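Local coordinates for COPII coat assembly protein SEC16 (Saccharomyces cerevisiae, PDB 3MZK) that helps initiate assembly of the COPII coat that buds transport vesicles from the endoplasmic reticulum and takes part in cargo selection, at residues Lys359-Ala363 against Tyr378-Leu382. Numbering follows the deposited sequence.
Sequences KIYHA and YTDYL
Two successive helices, 356-368 and 372-387, turn back on one another as an antiparallel helical hairpin; the turns 359-363 and 378-382 form one part of its interface. Both are regular alpha-helix, with i+4 to i hydrogen bonds, A363 N to K359 O (3.0 Å) and L382 N to Y378 O (2.7 Å). The axes approach to 9.9 Å at a signed crossing angle of -156°, and A363 faces Y378, CA to CA 6.0 Å.

Apolar contacts join the facing sides, the aliphatic part of K359 among them. A363 CB lies 4.0 Å from Y378 CB and 4.3 Å from T379 CG2. L382 (m, t) places CD1 4.0 Å from I360 CG1 and CD2 3.6 Å from K359 CD.

Among the polar side chains, K359 is extended (m, t, t, t), so NZ reaches the edge of the Y381 ring, 4.2 Å from CE2, while its charge pairs with E340. H362 (chi1 t) and Y378 (chi1 -93°, between wells) meet obliquely, centroids 4.5 Å apart and planes at 61°; H362 CE1 is 3.1 Å from Y378 OH, which hydrogen-bonds E337.

Such pairing is characteristic of alpha-helical stacks, here within Sec16's Sec23-binding domain. Helix 330-344 packs against H362, helix 394-409 against I360, A363 and L382, and SEC13 touches I360 and Y361.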
ATOM      1  N   LYS B 359       2.130  35.580 -18.903  1.00 45.36           N
ATOM      2  CA  LYS B 359       1.308  35.607 -20.111  1.00 43.68           C
ATOM      3  C   LYS B 359       0.969  37.036 -20.536  1.00 51.46           C
ATOM      4  O   LYS B 359       0.989  37.362 -21.725  1.00 39.71           O
ATOM      5  CB  LYS B 359       0.021  34.810 -19.911  1.00 42.49           C
ATOM      6  CG  LYS B 359       0.230  33.317 -19.773  1.00 54.54           C
ATOM      7  CD  LYS B 359      -1.098  32.587 -19.813  1.00 53.21           C
ATOM      8  CE  LYS B 359      -0.932  31.111 -19.538  1.00 60.36           C
ATOM      9  NZ  LYS B 359      -2.260  30.451 -19.417  1.00 78.57           N
ATOM     10  N   ILE B 360       0.646  37.880 -19.559  1.00 46.70           N
ATOM     11  CA  ILE B 360       0.347  39.282 -19.827  1.00 33.72           C
ATOM     12  C   ILE B 360       1.600  39.968 -20.349  1.00 44.31           C
ATOM     13  O   ILE B 360       1.552  40.754 -21.296  1.00 54.57           O
ATOM     14  CB  ILE B 360      -0.149  40.004 -18.563  1.00 43.19           C
ATOM     15  CG1 ILE B 360      -1.407  39.323 -18.018  1.00 42.82           C
ATOM     16  CG2 ILE B 360      -0.424  41.475 -18.850  1.00 44.10           C
ATOM     17  CD1 ILE B 360      -1.941  39.972 -16.764  1.00 43.06           C
ATOM     18  N   TYR B 361       2.724  39.656 -19.720  1.00 41.92           N
ATOM     19  CA  TYR B 361       4.020  40.157 -20.152  1.00 44.27           C
ATOM     20  C   TYR B 361       4.314  39.702 -21.577  1.00 53.37           C
ATOM     21  O   TYR B 361       4.950  40.418 -22.354  1.00 49.14           O
ATOM     22  CB  TYR B 361       5.091  39.664 -19.182  1.00 36.77           C
ATOM     23  CG  TYR B 361       6.499  39.652 -19.712  1.00 34.49           C
ATOM     24  CD1 TYR B 361       7.144  40.826 -20.064  1.00 32.14           C
ATOM     25  CD2 TYR B 361       7.199  38.458 -19.824  1.00 41.03           C
ATOM     26  CE1 TYR B 361       8.445  40.807 -20.528  1.00 44.65           C
ATOM     27  CE2 TYR B 361       8.494  38.431 -20.290  1.00 34.51           C
ATOM     28  CZ  TYR B 361       9.112  39.604 -20.637  1.00 37.80           C
ATOM     29  OH  TYR B 361      10.400  39.564 -21.094  1.00 44.58           O
ATOM     30  N   HIS B 362       3.839  38.505 -21.910  1.00 50.67           N
ATOM     31  CA  HIS B 362       3.968  37.958 -23.254  1.00 49.50           C
ATOM     32  C   HIS B 362       3.203  38.855 -24.224  1.00 49.00           C
ATOM     33  O   HIS B 362       3.752  39.316 -25.221  1.00 56.07           O
ATOM     34  CB  HIS B 362       3.431  36.521 -23.286  1.00 52.80           C
ATOM     35  CG  HIS B 362       3.584  35.830 -24.607  1.00 63.53           C
ATOM     36  ND1 HIS B 362       3.021  34.600 -24.869  1.00 57.99           N
ATOM     37  CD2 HIS B 362       4.233  36.197 -25.739  1.00 67.28           C
ATOM     38  CE1 HIS B 362       3.313  34.238 -26.107  1.00 47.39           C
ATOM     39  NE2 HIS B 362       4.046  35.189 -26.657  1.00 53.88           N
ATOM     40  N   ALA B 363       1.935  39.110 -23.914  1.00 45.62           N
ATOM     41  CA  ALA B 363       1.105  40.004 -24.723  1.00 48.85           C
ATOM     42  C   ALA B 363       1.742  41.379 -24.881  1.00 46.34           C
ATOM     43  O   ALA B 363       1.671  41.985 -25.943  1.00 60.20           O
ATOM     44  CB  ALA B 363      -0.283  40.134 -24.120  1.00 47.38           C
ATOM     45  N   TYR B 378      -4.392  37.164 -27.104  1.00 68.32           N
ATOM     46  CA  TYR B 378      -3.972  36.878 -25.735  1.00 64.07           C
ATOM     47  C   TYR B 378      -4.780  37.637 -24.690  1.00 59.36           C
ATOM     48  O   TYR B 378      -5.302  37.041 -23.751  1.00 66.03           O
ATOM     49  CB  TYR B 378      -2.481  37.160 -25.553  1.00 52.04           C
ATOM     50  CG  TYR B 378      -1.615  35.946 -25.779  1.00 58.26           C
ATOM     51  CD1 TYR B 378      -1.260  35.116 -24.721  1.00 62.18           C
ATOM     52  CD2 TYR B 378      -1.168  35.616 -27.051  1.00 53.72           C
ATOM     53  CE1 TYR B 378      -0.475  33.995 -24.926  1.00 64.29           C
ATOM     54  CE2 TYR B 378      -0.382  34.500 -27.264  1.00 54.76           C
ATOM     55  CZ  TYR B 378      -0.039  33.693 -26.202  1.00 61.92           C
ATOM     56  OH  TYR B 378       0.746  32.581 -26.419  1.00 58.99           O
ATOM     57  N   THR B 379      -4.884  38.950 -24.850  1.00 60.41           N
ATOM     58  CA  THR B 379      -5.644  39.757 -23.900  1.00 70.48           C
ATOM     59  C   THR B 379      -7.078  39.239 -23.763  1.00 68.07           C
ATOM     60  O   THR B 379      -7.614  39.155 -22.659  1.00 67.09           O
ATOM     61  CB  THR B 379      -5.647  41.258 -24.276  1.00 72.89           C
ATOM     62  OG1 THR B 379      -6.434  41.468 -25.455  1.00 70.82           O
ATOM     63  CG2 THR B 379      -4.227  41.752 -24.508  1.00 62.47           C
ATOM     64  N   ASP B 380      -7.690  38.879 -24.885  1.00 72.40           N
ATOM     65  CA  ASP B 380      -9.043  38.334 -24.864  1.00 79.54           C
ATOM     66  C   ASP B 380      -9.111  37.019 -24.090  1.00 70.04           C
ATOM     67  O   ASP B 380      -9.910  36.875 -23.159  1.00 63.17           O
ATOM     68  CB  ASP B 380      -9.571  38.152 -26.286  1.00 88.65           C
ATOM     69  CG  ASP B 380     -10.067  39.453 -26.890  1.00 99.23           C
ATOM     70  OD1 ASP B 380      -9.874  40.520 -26.270  1.00 99.07           O
ATOM     71  OD2 ASP B 380     -10.650  39.409 -27.993  1.00 97.89           O
ATOM     72  N   TYR B 381      -8.272  36.063 -24.475  1.00 55.26           N
ATOM     73  CA  TYR B 381      -8.228  34.788 -23.779  1.00 58.62           C
ATOM     74  C   TYR B 381      -7.941  34.990 -22.299  1.00 62.11           C
ATOM     75  O   TYR B 381      -8.564  34.356 -21.444  1.00 71.83           O
ATOM     76  CB  TYR B 381      -7.173  33.868 -24.393  1.00 57.23           C
ATOM     77  CG  TYR B 381      -6.870  32.655 -23.542  1.00 61.91           C
ATOM     78  CD1 TYR B 381      -7.749  31.578 -23.488  1.00 62.40           C
ATOM     79  CD2 TYR B 381      -5.705  32.587 -22.790  1.00 57.64           C
ATOM     80  CE1 TYR B 381      -7.473  30.471 -22.706  1.00 61.96           C
ATOM     81  CE2 TYR B 381      -5.419  31.484 -22.006  1.00 56.31           C
ATOM     82  CZ  TYR B 381      -6.307  30.430 -21.968  1.00 75.24           C
ATOM     83  OH  TYR B 381      -6.023  29.329 -21.190  1.00 87.23           O
ATOM     84  N   LEU B 382      -6.997  35.876 -22.001  1.00 51.85           N
ATOM     85  CA  LEU B 382      -6.583  36.108 -20.624  1.00 53.73           C
ATOM     86  C   LEU B 382      -7.699  36.738 -19.807  1.00 68.47           C
ATOM     87  O   LEU B 382      -7.790  36.519 -18.602  1.00 65.48           O
ATOM     88  CB  LEU B 382      -5.325  36.972 -20.576  1.00 57.17           C
ATOM     89  CG  LEU B 382      -4.044  36.276 -21.040  1.00 60.86           C
ATOM     90  CD1 LEU B 382      -2.896  37.268 -21.171  1.00 50.97           C
ATOM     91  CD2 LEU B 382      -3.682  35.147 -20.088  1.00 54.60           C
TER